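Local coordinates for probable quinone reductase Qor (NADPH:quinone reductase) (Zeta-crystallin homolog protein) (PDB 4RVU) that binds NADPH and probably passes electrons from that cofactor to quinone substrates, at residues A94-A99 with C104-S109; A38-V43 with V122-L127; H275-R278 with E282-W285; L110-P115 with E289-I294. All blocks are in the same frame, centred on the assembly; numbering follows the deposited sequence.

Interaction 1: A94-A99 with C104-S109; sequences ASANGA and CTAPAS
Asn-97 and Thr-105 form a single antiparallel bridge, a hydrogen-bonded pair with CA atoms 5.6 Å apart. One direct backbone bond crosses here: Asn-97 N donates to Thr-105 O at 2.9 Å, with an N-H...O angle of 165°, and the donor lies nearly along the C=O axis. The return bond expected of such a pair runs through a water, which donates to Asn-97 O and accepts a weak bond from Thr-105 N. The bridge is therefore closed by solvent on one side.

A second water joins the side chains, accepting from Asn-97 ND2 at 2.8 Å and lying 2.9 Å from Thr-105 OG1. Both torsions serve this link: Asn-97 CG lies anti to the backbone N (chi1 -173°), while Thr-105 OG1 sits between N and the carbonyl carbon (chi1 60°). The other end of the amide, OD1, is hydrogen-bonded to Arg-57, so the amide is held at both ends.

Apolar contacts lie beside the bridge. The Ala-96 methyl meets Ala-106 CB and Cys-104 SG, each at 3.9 Å. Cys-104 CB packs against two carbonyls, 3.3 Å from both Asn-97 O and Gly-98 O, and Pro-107 CD comes equally near Ser-95 O.

Both segments belong to the GroES-like part of the medium-chain dehydrogenase/reductase fold. The strand 103-107 is paired along its other edge with strand 33-38, through Cys-104 with Ile-36 and Ala-106 with Leu-34. Ala-96 and Cys-104 also reach Val-67 of strand 67-74, and Ala-94 rests on Leu-127 and Leu-128 of helix 120-140.

Interaction 2: A38-V43 with V122-L127; sequences AEAIGV and VAASAL
Ala-124 presses its methyl group onto the backbone of strand 40-42, and this one side chain makes the tight half of the contact. Its CB lies 3.5 Å from Ala-40 O and 3.8 Å from Ala-40 CB, and it also comes within 4.1 Å of Ile-41 N. Gly-42 continues the close fit, its CA approaching Ala-124 O to 3.4 Å. With little more than the Ala-40 and Ala-124 methyls and a glycine without a side chain at the interface, the axes of strand and helix come to 7.0 Å, running nearly parallel at 15°.

No direct hydrogen bond crosses between the segments. At the looser end, towards Val-43, a water bridges the two backbones: it donates to Ala-124 O at 2.9 Å and accepts a weak bond from Val-43 N at 3.4 Å. The four residues that touch are all buried, so this water is a bridge within the packing.

The strand pairs with strand 67-74 on one edge and 327-331 on the other, and Glu-39 and Ala-40 form a classic beta bulge opposite Cys-68. Helix 120-140 lies against this sheet, where Ala-123 and Ala-124 touch Cys-68 and Ser-125 reaches Val-329 and Val-303.

Interaction 3: H275-R278 with E282-W285; sequences HFTR and EFSW
His-275 meets Glu-282 through a water, which donates to His-275 O at 2.7 Å and to Glu-282 OE2 at 2.8 Å. The imidazole turns elsewhere: its ND1 is hydrogen-bonded to Ser-265 of the second subunit.

At Phe-276 the backbone carbonyl lies against the Glu-282 carboxylate, with Phe-276 O 3.1 Å from Glu-282 CD. Both carboxylate oxygens are acceptors, as is the carbonyl, so this approach is no hydrogen bond. Arg-286 bridges it, bonding to Phe-276 O through NE and forming a salt bridge to Glu-282 OE2 through NH1. The Phe-276 ring leads away from the helix to stack with Tyr-135, an NADPH-binding residue.

Thr-277 supplies the apolar contact. Its CG2 meets the edge of the Phe-283 ring, near the ring plane, 4.2 Å from CD1, while OG1 bonds to Leu-273 O.

Arg-278 brings the direct bond: its N donates to Glu-282 OE1 at 2.9 Å with an N-H...O angle of 166°. The donor comes from the anti side of the carboxylate, 28° out of its plane. Glu-282 reaches it by extending fully, CG opposite its own N (chi1 -179°). The Arg-278 guanidinium does not pair with this carboxylate, NE staying 5.0 Å from OE1.

Glu-282 thus ties the loop after strand 267-269, the last of the parallel Rossmann-type sheet, to the first turn of helix 280-295: OE1 takes a backbone amide, OE2 a water and Arg-286. Such donors would be expected to stabilise the carboxylate as an anion despite the nearby carbonyl oxygen.

Interaction 4: L110-P115 with E289-I294; sequences LTAKVP and ELFDAI
A CH-pi contact joins Pro-115, just beyond strand 111-113, to Phe-291 of helix 280-295 at the surface, without hydrogen bonds across it. The evidence is direct: Pro-115 CD stands 3.7 Å from the centroid of the Phe-291 ring, only 12° off the ring normal, and so over the centre of one face. Pro-115 CG is shifted towards the root of the ring, 3.8 Å from Phe-291 CG. The side chains cross at about a right angle.

Phe-291 reaches the strand end with CG opposite its carbonyl carbon (chi1 -75°). Here the GroES-like region, to which strand 111-113 belongs, is met by a helix that follows the last strand of the six-stranded parallel Rossmann-type sheet, in keeping with the two-domain fold of the medium-chain dehydrogenases.

A different part of the ring meets Ala-112, whose CB comes to the edge, near the ring plane, 4.4 Å from Phe-291 CE2. Lys-113 contributes its backbone instead, with its O at 4.2 Å from the same CE2, while its side-chain end leads away. Nearer the N-terminal end of the helix, Ala-112 also touches Phe-283 and Ala-287, and strand 111-113 pairs on its edge with strand 90-93.

In the fold
Strand 103-107 is followed by strand 111-113, so interactions 1 and 4 are neighbours in the chain; they touch where Ser-95 OG lies 3.5 Å from Leu-110 CD1. Interactions 3 and 4 share helix 280-295, with Phe-283 CE2 3.5 Å from Thr-111 C. Helix 120-140 connects interaction 2 to both 1 and 4: Leu-127 CD2 lies 3.5 Å from Ala-94 N, and Leu-290 CD2 is 3.6 Å from Ala-126 O. Of interactions 1 to 3, interaction 3 comes nearest the bound NADPH, about 6 Å from the Phe-276 side chain, against about 9 Å for Gly-42 and 10 Å for the Ser-95 side chain. In interaction 4, the Ala-112 side chain is about 12 Å from that of NADPH-binding Leu-273.

Interaction 1: A94-A99 with C104-S109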
loop_
_atom_site.group_PDB
_atom_site.type_symbol
_atom_site.label_atom_id
_atom_site.label_comp_id
_atom_site.label_asym_id
_atom_site.label_seq_id
_atom_site.Cartn_x
_atom_site.Cartn_y
_atom_site.Cartn_z
ATOM N N ALA A 94 24.922 8.245 -2.652
ATOM C CA ALA A 94 23.887 8.719 -1.746
ATOM C C ALA A 94 23.933 7.880 -0.471
ATOM O O ALA A 94 23.041 7.978 0.370
ATOM C CB ALA A 94 22.520 8.570 -2.399
ATOM N N SER A 95 24.978 7.066 -0.340
ATOM C CA SER A 95 25.081 6.099 0.748
ATOM C C SER A 95 26.397 6.217 1.499
ATOM O O SER A 95 26.871 5.248 2.076
ATOM C CB SER A 95 24.941 4.687 0.180
ATOM O OG SER A 95 23.708 4.546 -0.496
ATOM N N ALA A 96 26.987 7.411 1.488
ATOM C CA ALA A 96 28.285 7.633 2.096
ATOM C C ALA A 96 28.167 7.729 3.610
ATOM O O ALA A 96 27.080 7.951 4.149
ATOM C CB ALA A 96 28.929 8.907 1.522
ATOM N N ASN A 97 29.295 7.546 4.291
ATOM C CA ASN A 97 29.375 7.774 5.730
ATOM C C ASN A 97 30.130 9.071 5.969
ATOM O O ASN A 97 31.269 9.207 5.520
ATOM C CB ASN A 97 30.130 6.628 6.406
ATOM C CG ASN A 97 30.096 6.718 7.927
ATOM O OD1 ASN A 97 29.108 7.163 8.511
ATOM N ND2 ASN A 97 31.177 6.289 8.574
ATOM N N GLY A 98 29.511 10.014 6.674
ATOM C CA GLY A 98 30.176 11.266 7.012
ATOM C C GLY A 98 30.414 12.200 5.828
ATOM O O GLY A 98 31.501 12.757 5.671
ATOM N N ALA A 99 29.388 12.400 5.008
ATOM C CA ALA A 99 29.545 13.169 3.768
ATOM C C ALA A 99 29.879 14.654 3.960
ATOM O O ALA A 99 30.480 15.271 3.069
ATOM C CB ALA A 99 28.305 13.015 2.877
ATOM N N CYS A 104 35.305 11.473 2.691
ATOM C CA CYS A 104 34.412 10.508 3.327
ATOM C C CYS A 104 34.543 9.161 2.637
ATOM O O CYS A 104 35.248 9.032 1.631
ATOM C CB CYS A 104 32.956 10.990 3.278
ATOM S SG CYS A 104 32.205 10.983 1.617
ATOM N N THR A 105 33.861 8.157 3.179
ATOM C CA THR A 105 33.873 6.826 2.584
ATOM C C THR A 105 32.495 6.493 2.050
ATOM O O THR A 105 31.494 7.005 2.550
ATOM C CB THR A 105 34.250 5.750 3.611
ATOM O OG1 THR A 105 33.295 5.770 4.679
ATOM C CG2 THR A 105 35.649 5.997 4.163
ATOM N N ALA A 106 32.439 5.614 1.048
ATOM C CA ALA A 106 31.163 5.110 0.551
ATOM C C ALA A 106 31.345 3.706 -0.011
ATOM O O ALA A 106 32.409 3.389 -0.545
ATOM C CB ALA A 106 30.570 6.052 -0.509
ATOM N N PRO A 107 30.310 2.860 0.099
ATOM C CA PRO A 107 30.435 1.522 -0.492
ATOM C C PRO A 107 30.546 1.649 -2.003
ATOM O O PRO A 107 29.725 2.351 -2.596
ATOM C CB PRO A 107 29.100 0.843 -0.148
ATOM C CG PRO A 107 28.429 1.730 0.888
ATOM C CD PRO A 107 28.959 3.116 0.638
ATOM N N ALA A 108 31.526 0.986 -2.609
ATOM C CA ALA A 108 31.680 1.004 -4.060
ATOM C C ALA A 108 30.413 0.556 -4.806
ATOM O O ALA A 108 30.104 1.084 -5.869
ATOM C CB ALA A 108 32.878 0.151 -4.475
ATOM N N SER A 109 29.693 -0.411 -4.250
ATOM C CA SER A 109 28.500 -0.946 -4.908
ATOM C C SER A 109 27.337 0.060 -4.953
ATOM O O SER A 109 26.397 -0.100 -5.741
ATOM C CB SER A 109 28.042 -2.232 -4.216
ATOM O OG SER A 109 27.736 -1.980 -2.858
HETATM O O HOH W 1 33.909 8.871 6.304
HETATM O O HOH W 2 33.543 5.161 7.469
#

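Interaction 2: A38-V43 with V122-L127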
loop_
_atom_site.group_PDB
_atom_site.type_symbol
_atom_site.label_atom_id
_atom_site.label_comp_id
_atom_site.label_asym_id
_atom_site.label_seq_id
_atom_site.Cartn_x
_atom_site.Cartn_y
_atom_site.Cartn_z
ATOM N N ALA A 38 35.754 15.105 -1.496
ATOM C CA ALA A 38 34.540 15.846 -1.863
ATOM C C ALA A 38 34.769 17.054 -2.773
ATOM O O ALA A 38 35.698 17.851 -2.560
ATOM C CB ALA A 38 33.790 16.271 -0.619
ATOM N N GLU A 39 33.918 17.176 -3.790
ATOM C CA GLU A 39 33.849 18.389 -4.606
ATOM C C GLU A 39 32.537 19.128 -4.374
ATOM O O GLU A 39 32.480 20.360 -4.437
ATOM C CB GLU A 39 34.040 18.053 -6.089
ATOM C CG GLU A 39 35.456 17.579 -6.380
ATOM C CD GLU A 39 35.694 17.209 -7.828
ATOM O OE1 GLU A 39 34.755 17.270 -8.647
ATOM O OE2 GLU A 39 36.843 16.849 -8.139
ATOM N N ALA A 40 31.476 18.372 -4.117
ATOM C CA ALA A 40 30.179 18.950 -3.779
ATOM C C ALA A 40 29.430 17.963 -2.889
ATOM O O ALA A 40 29.486 16.753 -3.102
ATOM C CB ALA A 40 29.377 19.264 -5.037
ATOM N N ILE A 41 28.725 18.482 -1.895
ATOM C CA ILE A 41 28.091 17.632 -0.889
ATOM C C ILE A 41 26.598 17.899 -0.890
ATOM O O ILE A 41 26.172 19.043 -0.781
ATOM C CB ILE A 41 28.688 17.937 0.493
ATOM C CG1 ILE A 41 30.174 17.582 0.500
ATOM C CG2 ILE A 41 27.967 17.163 1.601
ATOM C CD1 ILE A 41 30.964 18.334 1.541
ATOM N N GLY A 42 25.792 16.846 -0.996
ATOM C CA GLY A 42 24.354 17.028 -1.064
ATOM C C GLY A 42 23.748 17.299 0.302
ATOM O O GLY A 42 24.170 16.735 1.308
ATOM N N VAL A 43 22.762 18.184 0.337
ATOM C CA VAL A 43 21.963 18.393 1.541
ATOM C C VAL A 43 20.613 17.700 1.358
ATOM O O VAL A 43 19.971 17.838 0.314
ATOM C CB VAL A 43 21.783 19.897 1.843
ATOM C CG1 VAL A 43 20.858 20.105 3.041
ATOM C CG2 VAL A 43 23.138 20.528 2.126
ATOM N N VAL A 122 26.074 19.455 -9.898
ATOM C CA VAL A 122 24.834 18.861 -10.402
ATOM C C VAL A 122 24.685 17.415 -9.928
ATOM O O VAL A 122 23.610 17.011 -9.499
ATOM C CB VAL A 122 24.736 18.965 -11.938
ATOM C CG1 VAL A 122 23.588 18.124 -12.459
ATOM C CG2 VAL A 122 24.534 20.432 -12.343
ATOM N N ALA A 123 25.763 16.639 -9.971
ATOM C CA ALA A 123 25.719 15.258 -9.481
ATOM C C ALA A 123 25.281 15.174 -8.013
ATOM O O ALA A 123 24.480 14.310 -7.637
ATOM C CB ALA A 123 27.074 14.572 -9.682
ATOM N N ALA A 124 25.794 16.070 -7.177
ATOM C CA ALA A 124 25.452 16.058 -5.746
ATOM C C ALA A 124 24.103 16.698 -5.497
ATOM O O ALA A 124 23.567 16.638 -4.381
ATOM C CB ALA A 124 26.534 16.762 -4.918
ATOM N N SER A 125 23.555 17.321 -6.533
ATOM C CA SER A 125 22.190 17.824 -6.489
ATOM C C SER A 125 21.215 16.731 -6.901
ATOM O O SER A 125 20.050 16.749 -6.511
ATOM C CB SER A 125 22.028 19.003 -7.447
ATOM O OG SER A 125 22.661 20.167 -6.955
ATOM N N ALA A 126 21.701 15.781 -7.693
ATOM C CA ALA A 126 20.819 14.895 -8.455
ATOM C C ALA A 126 20.675 13.483 -7.906
ATOM O O ALA A 126 19.597 12.898 -8.007
ATOM C CB ALA A 126 21.274 14.831 -9.912
ATOM N N LEU A 127 21.744 12.907 -7.360
ATOM C CA LEU A 127 21.738 11.458 -7.098
ATOM C C LEU A 127 20.738 10.943 -6.062
ATOM O O LEU A 127 19.876 10.137 -6.400
ATOM C CB LEU A 127 23.140 10.918 -6.774
ATOM C CG LEU A 127 23.123 9.378 -6.783
ATOM C CD1 LEU A 127 22.964 8.821 -8.208
ATOM C CD2 LEU A 127 24.328 8.748 -6.086
HETATM O O HOH W 3 21.605 18.200 -2.890
#

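Interaction 3: H275-R278 with E282-W285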
loop_
_atom_site.group_PDB
_atom_site.type_symbol
_atom_site.label_atom_id
_atom_site.label_comp_id
_atom_site.label_asym_id
_atom_site.label_seq_id
_atom_site.Cartn_x
_atom_site.Cartn_y
_atom_site.Cartn_z
ATOM N N HIS A 275 15.438 0.318 0.576
ATOM C CA HIS A 275 14.810 -0.881 0.018
ATOM C C HIS A 275 14.721 -0.855 -1.504
ATOM O O HIS A 275 14.171 -1.770 -2.108
ATOM C CB HIS A 275 13.415 -1.115 0.622
ATOM C CG HIS A 275 13.419 -1.290 2.109
ATOM N ND1 HIS A 275 12.799 -0.403 2.963
ATOM C CD2 HIS A 275 13.974 -2.244 2.896
ATOM C CE1 HIS A 275 12.966 -0.805 4.210
ATOM N NE2 HIS A 275 13.677 -1.921 4.197
ATOM N N PHE A 276 15.267 0.189 -2.130
ATOM C CA PHE A 276 15.290 0.257 -3.586
ATOM C C PHE A 276 16.715 0.379 -4.125
ATOM O O PHE A 276 16.918 0.610 -5.310
ATOM C CB PHE A 276 14.396 1.397 -4.098
ATOM C CG PHE A 276 12.975 1.291 -3.628
ATOM C CD1 PHE A 276 12.004 0.722 -4.445
ATOM C CD2 PHE A 276 12.617 1.711 -2.347
ATOM C CE1 PHE A 276 10.684 0.596 -4.000
ATOM C CE2 PHE A 276 11.310 1.577 -1.891
ATOM C CZ PHE A 276 10.336 1.029 -2.728
ATOM N N THR A 277 17.687 0.186 -3.240
ATOM C CA THR A 277 19.104 0.089 -3.609
ATOM C C THR A 277 19.711 -1.120 -2.906
ATOM O O THR A 277 20.762 -1.027 -2.243
ATOM C CB THR A 277 19.873 1.369 -3.226
ATOM O OG1 THR A 277 19.596 1.694 -1.859
ATOM C CG2 THR A 277 19.449 2.539 -4.089
ATOM N N ARG A 278 19.050 -2.268 -3.058
ATOM C CA ARG A 278 19.383 -3.461 -2.282
ATOM C C ARG A 278 20.600 -4.220 -2.794
ATOM O O ARG A 278 21.166 -5.035 -2.073
ATOM C CB ARG A 278 18.182 -4.408 -2.206
ATOM C CG ARG A 278 16.959 -3.766 -1.570
ATOM C CD ARG A 278 15.650 -4.517 -1.907
ATOM N NE ARG A 278 15.622 -5.929 -1.515
ATOM C CZ ARG A 278 15.815 -6.390 -0.281
ATOM N NH1 ARG A 278 16.098 -5.556 0.719
ATOM N NH2 ARG A 278 15.745 -7.697 -0.041
ATOM N N GLU A 282 20.925 -3.210 -8.653
ATOM C CA GLU A 282 19.707 -2.399 -8.613
ATOM C C GLU A 282 20.072 -0.931 -8.582
ATOM O O GLU A 282 19.467 -0.117 -9.274
ATOM C CB GLU A 282 18.827 -2.752 -7.402
ATOM C CG GLU A 282 17.519 -1.923 -7.336
ATOM C CD GLU A 282 16.622 -2.304 -6.174
ATOM O OE1 GLU A 282 17.141 -2.747 -5.130
ATOM O OE2 GLU A 282 15.383 -2.163 -6.312
ATOM N N PHE A 283 21.070 -0.601 -7.769
ATOM C CA PHE A 283 21.553 0.768 -7.677
ATOM C C PHE A 283 22.043 1.261 -9.044
ATOM O O PHE A 283 21.731 2.381 -9.468
ATOM C CB PHE A 283 22.672 0.879 -6.634
ATOM C CG PHE A 283 23.456 2.156 -6.745
ATOM C CD1 PHE A 283 23.032 3.299 -6.088
ATOM C CD2 PHE A 283 24.603 2.220 -7.528
ATOM C CE1 PHE A 283 23.733 4.489 -6.205
ATOM C CE2 PHE A 283 25.307 3.414 -7.661
ATOM C CZ PHE A 283 24.871 4.551 -7.001
ATOM N N SER A 284 22.808 0.422 -9.733
ATOM C CA SER A 284 23.390 0.824 -11.011
ATOM C C SER A 284 22.326 1.051 -12.068
ATOM O O SER A 284 22.472 1.920 -12.920
ATOM C CB SER A 284 24.412 -0.203 -11.500
ATOM O OG SER A 284 25.608 -0.121 -10.748
ATOM N N TRP A 285 21.265 0.256 -12.014
ATOM C CA TRP A 285 20.155 0.390 -12.943
ATOM C C TRP A 285 19.459 1.732 -12.776
ATOM O O TRP A 285 19.257 2.458 -13.755
ATOM C CB TRP A 285 19.170 -0.772 -12.754
ATOM C CG TRP A 285 17.828 -0.531 -13.373
ATOM C CD1 TRP A 285 17.567 -0.269 -14.688
ATOM C CD2 TRP A 285 16.556 -0.545 -12.704
ATOM N NE1 TRP A 285 16.217 -0.109 -14.874
ATOM C CE2 TRP A 285 15.575 -0.279 -13.676
ATOM C CE3 TRP A 285 16.160 -0.758 -11.382
ATOM C CZ2 TRP A 285 14.207 -0.215 -13.360
ATOM C CZ3 TRP A 285 14.809 -0.698 -11.070
ATOM C CH2 TRP A 285 13.850 -0.426 -12.055
HETATM O O HOH W 4 13.585 -3.060 -4.391
#

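Interaction 4: L110-P115 with E289-I294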
loop_
_atom_site.group_PDB
_atom_site.type_symbol
_atom_site.label_atom_id
_atom_site.label_comp_id
_atom_site.label_asym_id
_atom_site.label_seq_id
_atom_site.Cartn_x
_atom_site.Cartn_y
_atom_site.Cartn_z
ATOM N N LEU A 110 27.397 1.082 -4.101
ATOM C CA LEU A 110 26.378 2.131 -4.070
ATOM C C LEU A 110 26.980 3.483 -4.448
ATOM O O LEU A 110 26.579 4.527 -3.925
ATOM C CB LEU A 110 25.724 2.203 -2.684
ATOM C CG LEU A 110 25.062 0.904 -2.209
ATOM C CD1 LEU A 110 24.473 1.123 -0.848
ATOM C CD2 LEU A 110 23.996 0.427 -3.178
ATOM N N THR A 111 27.958 3.441 -5.350
ATOM C CA THR A 111 28.603 4.639 -5.876
ATOM C C THR A 111 28.574 4.558 -7.397
ATOM O O THR A 111 28.869 3.507 -7.971
ATOM C CB THR A 111 30.063 4.731 -5.398
ATOM O OG1 THR A 111 30.094 4.816 -3.967
ATOM C CG2 THR A 111 30.742 5.964 -5.978
ATOM N N ALA A 112 28.240 5.666 -8.052
ATOM C CA ALA A 112 28.204 5.700 -9.514
ATOM C C ALA A 112 29.267 6.634 -10.057
ATOM O O ALA A 112 29.554 7.678 -9.456
ATOM C CB ALA A 112 26.829 6.151 -10.000
ATOM N N LYS A 113 29.841 6.271 -11.203
ATOM C CA LYS A 113 30.710 7.192 -11.932
ATOM C C LYS A 113 29.877 8.320 -12.494
ATOM O O LYS A 113 28.792 8.087 -13.018
ATOM C CB LYS A 113 31.424 6.473 -13.083
ATOM C CG LYS A 113 32.512 5.495 -12.644
ATOM C CD LYS A 113 33.088 4.737 -13.845
ATOM C CE LYS A 113 34.168 3.745 -13.422
ATOM N NZ LYS A 113 34.802 3.056 -14.588
ATOM N N VAL A 114 30.385 9.546 -12.394
ATOM C CA VAL A 114 29.703 10.705 -12.942
ATOM C C VAL A 114 30.106 10.850 -14.410
ATOM O O VAL A 114 31.283 10.728 -14.739
ATOM C CB VAL A 114 30.080 11.977 -12.157
ATOM C CG1 VAL A 114 29.345 13.196 -12.701
ATOM C CG2 VAL A 114 29.761 11.778 -10.668
ATOM N N PRO A 115 29.125 11.059 -15.302
ATOM C CA PRO A 115 29.404 11.252 -16.730
ATOM C C PRO A 115 30.277 12.494 -16.927
ATOM O O PRO A 115 30.210 13.427 -16.118
ATOM C CB PRO A 115 28.009 11.471 -17.328
ATOM C CG PRO A 115 27.080 10.769 -16.381
ATOM C CD PRO A 115 27.677 11.031 -15.022
ATOM N N GLU A 289 19.483 5.003 -15.385
ATOM C CA GLU A 289 18.259 5.618 -15.903
ATOM C C GLU A 289 18.190 7.099 -15.521
ATOM O O GLU A 289 17.722 7.926 -16.306
ATOM C CB GLU A 289 16.995 4.858 -15.455
ATOM C CG GLU A 289 16.955 3.388 -15.888
ATOM C CD GLU A 289 15.535 2.854 -16.140
ATOM O OE1 GLU A 289 14.559 3.391 -15.563
ATOM O OE2 GLU A 289 15.398 1.882 -16.919
ATOM N N LEU A 290 18.663 7.444 -14.323
ATOM C CA LEU A 290 18.741 8.861 -13.932
ATOM C C LEU A 290 19.670 9.673 -14.837
ATOM O O LEU A 290 19.302 10.756 -15.312
ATOM C CB LEU A 290 19.180 9.006 -12.469
ATOM C CG LEU A 290 19.456 10.430 -11.964
ATOM C CD1 LEU A 290 18.194 11.290 -11.992
ATOM C CD2 LEU A 290 20.050 10.396 -10.562
ATOM N N PHE A 291 20.877 9.170 -15.080
ATOM C CA PHE A 291 21.812 9.918 -15.922
ATOM C C PHE A 291 21.386 9.923 -17.384
ATOM O O PHE A 291 21.663 10.885 -18.107
ATOM C CB PHE A 291 23.258 9.435 -15.750
ATOM C CG PHE A 291 23.890 9.889 -14.462
ATOM C CD1 PHE A 291 24.035 11.243 -14.195
ATOM C CD2 PHE A 291 24.331 8.966 -13.523
ATOM C CE1 PHE A 291 24.605 11.674 -13.009
ATOM C CE2 PHE A 291 24.905 9.384 -12.332
ATOM C CZ PHE A 291 25.041 10.738 -12.072
ATOM N N ASP A 292 20.684 8.877 -17.814
ATOM C CA ASP A 292 20.073 8.888 -19.148
ATOM C C ASP A 292 19.062 10.029 -19.292
ATOM O O ASP A 292 19.060 10.755 -20.293
ATOM C CB ASP A 292 19.393 7.546 -19.452
ATOM C CG ASP A 292 20.388 6.416 -19.670
ATOM O OD1 ASP A 292 21.608 6.684 -19.711
ATOM O OD2 ASP A 292 19.942 5.255 -19.805
ATOM N N ALA A 293 18.213 10.190 -18.282
ATOM C CA ALA A 293 17.191 11.239 -18.277
ATOM C C ALA A 293 17.819 12.633 -18.236
ATOM O O ALA A 293 17.367 13.548 -18.930
ATOM C CB ALA A 293 16.224 11.043 -17.105
ATOM N N ILE A 294 18.833 12.821 -17.441
ATOM C CA ILE A 294 19.529 14.084 -17.421
ATOM C C ILE A 294 20.165 14.385 -18.787
ATOM O O ILE A 294 20.109 15.474 -19.289
ATOM C CB ILE A 294 20.615 14.041 -16.349
ATOM C CG1 ILE A 294 19.990 14.033 -14.977
ATOM C CG2 ILE A 294 21.597 15.200 -16.465
ATOM C CD1 ILE A 294 20.984 13.934 -13.878
#